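Local coordinates for lysosome-associated membrane glycoprotein 1 (Mus musculus, PDB 5GV0) that is a heavily glycosylated membrane protein of lysosomes whose membrane-proximal luminal domain probably contributes to LAMP assembly, at residues S79-M91 against F101-V115. Residues are numbered along the deposited sequence; the frame is centred on the assembly and turned at random.
With NAG (2-acetamido-2-deoxy-beta-D-glucopyranose), chain E; NAG (2-acetamido-2-deoxy-beta-D-glucopyranose), chain D; NAG (2-acetamido-2-deoxy-beta-D-glucopyranose), chain G; SO4 (sulfate ion), chain B.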
loop_
_atom_site.group_PDB
_atom_site.type_symbol
_atom_site.label_atom_id
_atom_site.label_comp_id
_atom_site.label_asym_id
_atom_site.label_seq_id
_atom_site.Cartn_x
_atom_site.Cartn_y
_atom_site.Cartn_z
ATOM N N SER A 79 21.344 -4.388 -3.966
ATOM C CA SER A 79 20.930 -5.454 -3.060
ATOM C C SER A 79 19.899 -6.389 -3.698
ATOM O O SER A 79 19.659 -7.479 -3.192
ATOM C CB SER A 79 20.375 -4.867 -1.752
ATOM O OG SER A 79 19.245 -4.038 -1.975
ATOM N N SER A 80 19.307 -5.963 -4.812
ATOM C CA SER A 80 18.202 -6.695 -5.429
ATOM C C SER A 80 17.108 -6.988 -4.402
ATOM O O SER A 80 16.667 -8.128 -4.249
ATOM C CB SER A 80 18.677 -8.004 -6.070
ATOM O OG SER A 80 19.516 -7.769 -7.194
ATOM N N LEU A 81 16.700 -5.950 -3.679
ATOM C CA LEU A 81 15.562 -6.019 -2.772
ATOM C C LEU A 81 14.561 -4.970 -3.196
ATOM O O LEU A 81 14.958 -3.872 -3.591
ATOM C CB LEU A 81 15.975 -5.763 -1.324
ATOM C CG LEU A 81 16.900 -6.757 -0.634
ATOM C CD1 LEU A 81 17.373 -6.187 0.687
ATOM C CD2 LEU A 81 16.186 -8.080 -0.415
ATOM N N PHE A 82 13.272 -5.299 -3.122
ATOM C CA PHE A 82 12.233 -4.288 -3.302
ATOM C C PHE A 82 11.465 -4.116 -2.001
ATOM O O PHE A 82 11.517 -4.972 -1.119
ATOM C CB PHE A 82 11.273 -4.645 -4.452
ATOM C CG PHE A 82 10.410 -5.856 -4.190
ATOM C CD1 PHE A 82 9.202 -5.745 -3.509
ATOM C CD2 PHE A 82 10.802 -7.104 -4.648
ATOM C CE1 PHE A 82 8.417 -6.865 -3.276
ATOM C CE2 PHE A 82 10.015 -8.224 -4.415
ATOM C CZ PHE A 82 8.827 -8.102 -3.737
ATOM N N PHE A 83 10.742 -3.008 -1.896
ATOM C CA PHE A 83 10.038 -2.676 -0.672
ATOM C C PHE A 83 9.065 -1.541 -0.916
ATOM O O PHE A 83 9.217 -0.767 -1.863
ATOM C CB PHE A 83 11.030 -2.288 0.450
ATOM C CG PHE A 83 12.082 -1.309 0.022
ATOM C CD1 PHE A 83 11.863 0.057 0.112
ATOM C CD2 PHE A 83 13.295 -1.755 -0.473
ATOM C CE1 PHE A 83 12.832 0.958 -0.288
ATOM C CE2 PHE A 83 14.270 -0.858 -0.874
ATOM C CZ PHE A 83 14.038 0.498 -0.778
ATOM N N LEU A 84 8.051 -1.469 -0.063
ATOM C CA LEU A 84 7.189 -0.297 0.012
ATOM C C LEU A 84 8.016 0.835 0.596
ATOM O O LEU A 84 8.517 0.717 1.725
ATOM C CB LEU A 84 5.969 -0.579 0.880
ATOM C CG LEU A 84 5.009 0.598 1.074
ATOM C CD1 LEU A 84 4.230 0.866 -0.209
ATOM C CD2 LEU A 84 4.070 0.335 2.231
ATOM N N GLN A 85 8.194 1.911 -0.170
ATOM C CA GLN A 85 9.009 3.025 0.298
ATOM C C GLN A 85 8.181 4.277 0.573
ATOM O O GLN A 85 8.648 5.195 1.239
ATOM C CB GLN A 85 10.129 3.331 -0.710
ATOM C CG GLN A 85 9.687 3.873 -2.039
ATOM C CD GLN A 85 10.862 4.165 -2.952
ATOM O OE1 GLN A 85 12.027 4.104 -2.536
ATOM N NE2 GLN A 85 10.564 4.469 -4.212
ATOM N N GLY A 86 6.949 4.319 0.081
ATOM C CA GLY A 86 6.164 5.520 0.255
ATOM C C GLY A 86 4.668 5.312 0.251
ATOM O O GLY A 86 4.162 4.384 -0.372
ATOM N N VAL A 87 3.969 6.191 0.959
ATOM C CA VAL A 87 2.517 6.242 0.949
ATOM C C VAL A 87 2.066 7.688 0.765
ATOM O O VAL A 87 2.603 8.595 1.407
ATOM C CB VAL A 87 1.923 5.678 2.262
ATOM C CG1 VAL A 87 0.461 6.113 2.450
ATOM C CG2 VAL A 87 2.058 4.165 2.292
ATOM N N ARG A 88 1.103 7.896 -0.129
ATOM C CA ARG A 88 0.451 9.191 -0.299
ATOM C C ARG A 88 -1.043 9.001 -0.147
ATOM O O ARG A 88 -1.616 8.108 -0.768
ATOM C CB ARG A 88 0.736 9.805 -1.678
ATOM C CG ARG A 88 2.188 10.051 -2.006
ATOM C CD ARG A 88 2.322 11.085 -3.124
ATOM N NE ARG A 88 1.988 10.559 -4.447
ATOM C CZ ARG A 88 1.802 11.322 -5.520
ATOM N NH1 ARG A 88 1.894 12.642 -5.420
ATOM N NH2 ARG A 88 1.513 10.770 -6.691
ATOM N N LEU A 89 -1.677 9.844 0.656
ATOM C CA LEU A 89 -3.119 9.784 0.824
ATOM C C LEU A 89 -3.755 11.152 0.633
ATOM O O LEU A 89 -3.373 12.116 1.293
ATOM C CB LEU A 89 -3.467 9.235 2.211
ATOM C CG LEU A 89 -4.954 9.220 2.573
ATOM C CD1 LEU A 89 -5.708 8.177 1.759
ATOM C CD2 LEU A 89 -5.134 8.979 4.061
ATOM N N ASN A 90 -4.715 11.235 -0.285
ATOM C CA ASN A 90 -5.601 12.391 -0.375
ATOM C C ASN A 90 -6.955 11.975 0.164
ATOM O O ASN A 90 -7.464 10.917 -0.205
ATOM C CB ASN A 90 -5.767 12.880 -1.816
ATOM C CG ASN A 90 -4.531 13.555 -2.367
ATOM O OD1 ASN A 90 -3.587 13.871 -1.640
ATOM N ND2 ASN A 90 -4.541 13.785 -3.677
ATOM N N MET A 91 -7.558 12.788 1.018
ATOM C CA MET A 91 -8.848 12.389 1.554
ATOM C C MET A 91 -9.756 13.568 1.840
ATOM O O MET A 91 -9.297 14.650 2.192
ATOM C CB MET A 91 -8.636 11.569 2.824
ATOM C CG MET A 91 -9.848 10.785 3.263
ATOM S SD MET A 91 -9.384 9.538 4.474
ATOM C CE MET A 91 -10.749 8.397 4.297
ATOM N N PHE A 101 -7.574 17.067 2.912
ATOM C CA PHE A 101 -6.187 17.074 3.353
ATOM C C PHE A 101 -5.375 15.996 2.653
ATOM O O PHE A 101 -5.923 15.135 1.961
ATOM C CB PHE A 101 -6.116 16.861 4.867
ATOM C CG PHE A 101 -6.717 15.566 5.307
ATOM C CD1 PHE A 101 -8.061 15.492 5.617
ATOM C CD2 PHE A 101 -5.950 14.414 5.378
ATOM C CE1 PHE A 101 -8.631 14.302 6.009
ATOM C CE2 PHE A 101 -6.514 13.220 5.770
ATOM C CZ PHE A 101 -7.857 13.163 6.085
ATOM N N SER A 102 -4.061 16.053 2.849
ATOM C CA SER A 102 -3.151 15.019 2.371
ATOM C C SER A 102 -2.207 14.615 3.489
ATOM O O SER A 102 -1.850 15.435 4.327
ATOM C CB SER A 102 -2.351 15.500 1.158
ATOM O OG SER A 102 -3.180 15.656 0.022
ATOM N N ILE A 103 -1.825 13.342 3.501
ATOM C CA ILE A 103 -0.799 12.828 4.404
ATOM C C ILE A 103 0.144 11.977 3.576
ATOM O O ILE A 103 -0.304 11.177 2.758
ATOM C CB ILE A 103 -1.385 11.978 5.547
ATOM C CG1 ILE A 103 -2.368 12.801 6.385
ATOM C CG2 ILE A 103 -0.247 11.429 6.422
ATOM C CD1 ILE A 103 -3.237 11.954 7.313
ATOM N N SER A 104 1.446 12.161 3.754
ATOM C CA SER A 104 2.404 11.343 3.036
ATOM C C SER A 104 3.570 10.922 3.909
ATOM O O SER A 104 3.808 11.484 4.983
ATOM C CB SER A 104 2.938 12.085 1.814
ATOM O OG SER A 104 3.631 13.254 2.203
ATOM N N ASN A 105 4.290 9.907 3.447
ATOM C CA ASN A 105 5.590 9.571 4.021
ATOM C C ASN A 105 6.345 8.769 2.991
ATOM O O ASN A 105 5.900 7.682 2.615
ATOM C CB ASN A 105 5.442 8.783 5.332
ATOM C CG ASN A 105 6.764 8.627 6.074
ATOM O OD1 ASN A 105 7.835 8.628 5.473
ATOM N ND2 ASN A 105 6.693 8.508 7.401
ATOM N N HIS A 106 7.458 9.311 2.510
ATOM C CA HIS A 106 8.241 8.644 1.472
ATOM C C HIS A 106 9.552 8.120 2.024
ATOM O O HIS A 106 10.528 7.959 1.291
ATOM C CB HIS A 106 8.492 9.597 0.301
ATOM C CG HIS A 106 7.237 10.056 -0.367
ATOM N ND1 HIS A 106 6.571 9.290 -1.300
ATOM C CD2 HIS A 106 6.506 11.186 -0.218
ATOM C CE1 HIS A 106 5.492 9.934 -1.706
ATOM N NE2 HIS A 106 5.430 11.089 -1.065
ATOM N N SER A 107 9.551 7.832 3.323
ATOM C CA SER A 107 10.712 7.262 3.991
ATOM C C SER A 107 10.349 5.950 4.689
ATOM O O SER A 107 10.728 5.703 5.838
ATOM C CB SER A 107 11.294 8.265 4.989
ATOM O OG SER A 107 12.620 7.914 5.355
ATOM N N LEU A 108 9.600 5.109 3.989
ATOM C CA LEU A 108 9.172 3.827 4.531
ATOM C C LEU A 108 10.077 2.707 4.054
ATOM O O LEU A 108 10.773 2.839 3.050
ATOM C CB LEU A 108 7.740 3.511 4.118
ATOM C CG LEU A 108 6.706 4.597 4.383
ATOM C CD1 LEU A 108 5.342 4.146 3.894
ATOM C CD2 LEU A 108 6.630 4.927 5.867
ATOM N N LYS A 109 10.053 1.596 4.781
ATOM C CA LYS A 109 10.658 0.368 4.291
ATOM C C LYS A 109 9.903 -0.805 4.879
ATOM O O LYS A 109 10.180 -1.254 5.998
ATOM C CB LYS A 109 12.149 0.286 4.630
ATOM C CG LYS A 109 12.808 -0.970 4.057
ATOM C CD LYS A 109 14.327 -0.882 4.049
ATOM C CE LYS A 109 14.825 -0.025 2.897
ATOM N NZ LYS A 109 16.314 -0.028 2.808
ATOM N N ALA A 110 8.910 -1.271 4.132
ATOM C CA ALA A 110 8.099 -2.397 4.556
ATOM C C ALA A 110 7.863 -3.311 3.368
ATOM O O ALA A 110 8.232 -2.975 2.240
ATOM C CB ALA A 110 6.771 -1.914 5.150
ATOM N N LEU A 111 7.261 -4.467 3.634
ATOM C CA LEU A 111 6.929 -5.440 2.595
ATOM C C LEU A 111 8.167 -5.774 1.754
ATOM O O LEU A 111 8.093 -5.925 0.537
ATOM C CB LEU A 111 5.792 -4.908 1.707
ATOM C CG LEU A 111 4.605 -4.220 2.390
ATOM C CD1 LEU A 111 3.528 -3.854 1.361
ATOM C CD2 LEU A 111 4.019 -5.089 3.503
ATOM N N GLN A 112 9.310 -5.891 2.420
ATOM C CA GLN A 112 10.574 -6.068 1.724
ATOM C C GLN A 112 10.833 -7.520 1.347
ATOM O O GLN A 112 10.682 -8.426 2.169
ATOM C CB GLN A 112 11.722 -5.545 2.582
ATOM C CG GLN A 112 13.087 -5.635 1.900
ATOM C CD GLN A 112 14.178 -4.909 2.664
ATOM O OE1 GLN A 112 14.554 -3.790 2.314
ATOM N NE2 GLN A 112 14.699 -5.547 3.704
ATOM N N ALA A 113 11.242 -7.731 0.101
ATOM C CA ALA A 113 11.603 -9.059 -0.360
ATOM C C ALA A 113 12.628 -8.987 -1.478
ATOM O O ALA A 113 12.826 -7.945 -2.106
ATOM C CB ALA A 113 10.364 -9.822 -0.832
ATOM N N THR A 114 13.279 -10.118 -1.709
ATOM C CA THR A 114 14.210 -10.283 -2.804
ATOM C C THR A 114 13.543 -10.078 -4.159
ATOM O O THR A 114 12.479 -10.629 -4.429
ATOM C CB THR A 114 14.823 -11.679 -2.762
ATOM O OG1 THR A 114 15.379 -11.915 -1.457
ATOM C CG2 THR A 114 15.887 -11.842 -3.837
ATOM N N VAL A 115 14.180 -9.293 -5.022
ATOM C CA VAL A 115 13.691 -9.103 -6.379
ATOM C C VAL A 115 13.574 -10.455 -7.089
ATOM O O VAL A 115 14.529 -11.244 -7.102
ATOM C CB VAL A 115 14.621 -8.152 -7.164
ATOM C CG1 VAL A 115 14.264 -8.144 -8.622
ATOM C CG2 VAL A 115 14.537 -6.752 -6.575
HETATM C C1 NAG E . -3.452 14.414 -4.373
HETATM C C2 NAG E . -2.880 13.450 -5.412
HETATM C C3 NAG E . -1.775 14.132 -6.216
HETATM C C4 NAG E . -2.271 15.452 -6.793
HETATM C C5 NAG E . -2.855 16.318 -5.682
HETATM C C6 NAG E . -3.461 17.603 -6.194
HETATM C C7 NAG E . -2.871 11.026 -4.999
HETATM C C8 NAG E . -2.239 9.907 -4.229
HETATM N N2 NAG E . -2.377 12.247 -4.769
HETATM O O3 NAG E . -1.377 13.271 -7.275
HETATM O O4 NAG E . -1.194 16.148 -7.409
HETATM O O5 NAG E . -3.903 15.599 -5.018
HETATM O O6 NAG E . -4.658 17.358 -6.922
HETATM O O7 NAG E . -3.783 10.833 -5.798
HETATM C C1 NAG D . 7.899 8.339 8.174
HETATM C C2 NAG D . 8.057 9.200 9.425
HETATM C C3 NAG D . 9.428 8.952 10.041
HETATM C C4 NAG D . 9.636 7.465 10.299
HETATM C C5 NAG D . 9.368 6.668 9.024
HETATM C C6 NAG D . 9.426 5.172 9.234
HETATM C C7 NAG D . 6.855 11.343 9.604
HETATM C C8 NAG D . 6.860 12.796 9.237
HETATM N N2 NAG D . 7.881 10.617 9.141
HETATM O O3 NAG D . 9.552 9.687 11.252
HETATM O O4 NAG D . 10.986 7.247 10.694
HETATM O O5 NAG D . 8.053 6.967 8.525
HETATM O O6 NAG D . 8.613 4.775 10.329
HETATM O O7 NAG D . 5.953 10.851 10.279
HETATM C C1 NAG G . 21.744 -0.667 -1.272
HETATM C C2 NAG G . 21.864 -0.034 0.099
HETATM C C3 NAG G . 23.322 0.279 0.386
HETATM C C4 NAG G . 24.152 -0.994 0.268
HETATM C C5 NAG G . 23.897 -1.705 -1.065
HETATM C C6 NAG G . 24.495 -3.091 -1.096
HETATM C C7 NAG G . 20.075 1.281 1.130
HETATM C C8 NAG G . 19.316 2.574 1.117
HETATM N N2 NAG G . 21.041 1.159 0.214
HETATM O O3 NAG G . 23.448 0.830 1.691
HETATM O O4 NAG G . 25.537 -0.680 0.370
HETATM O O5 NAG G . 22.488 -1.875 -1.301
HETATM O O6 NAG G . 23.944 -3.898 -0.063
HETATM O O7 NAG G . 19.824 0.388 1.934
HETATM S S SO4 B . 1.616 13.818 -9.157
HETATM O O1 SO4 B . 1.728 12.411 -9.535
HETATM O O2 SO4 B . 2.881 14.489 -9.438
HETATM O O3 SO4 B . 0.547 14.452 -9.923
HETATM O O4 SO4 B . 1.314 13.922 -7.731
#
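Lys109 crosses one face of the Phe83 ring: its CE sits 3.7 Å from the ring centroid, almost over the centre, as a CH-pi contact. Lys109 NZ follows at 4.6 Å from the Phe83 centroid as a cation-pi partner. The lysine chain is extended to CD and then bends (chi3 -78°), which lays the ammonium end over the aromatic face. On the Phe82 ring Ala113 O lies over one face and Val115 CA meets the edge in plane. Phe101 carries Met91 O over one face, offset toward the rim, while Met91 CB packs on its CZ and the sulfur stands obliquely, a Met-aromatic contact. The Arg88 guanidinium has the acetamide of the Asn90-linked sugar over one face and a sulfate, probably from the crystallisation liquor, at its edge; NH1 gives O4 of the sulfate a nearly straight bond of 2.7 Å (168°), and NH2 bonds to sulfate O1 and makes a salt bridge to Glu70. His106 is turned 50° from that guanidinium and meets Arg88 CG through CE1 at 3.3 Å.

Antiparallel backbone pairing joins 81-91 to 101-105 and, beyond a loop, to 112-114, with a beta bulge between Phe82 and Leu84. In the loop, Leu108 CD1 packs against Val87 CG2 at 3.7 Å, and Asn105 OD1 accepts from Ser107 N in an Asx turn. Leu84, Leu89 and Ile103 meet Ile127, Leu25 and Ile27 of the other sheet, forming one wall of the beta-prism core, the fold of LAMP luminal domains.

Ser102 OG donates to Asn90 OD1 at a doubtfully short 2.5 Å and may help hold the sugar-bearing amide. That sugar shares the face of Arg88 and Ser102; the Asn105 sugar leaves from the mainly apolar face of Val87 and Ile103, where Asn105 ND2 bonds to Val129 O, so both faces carry glycan.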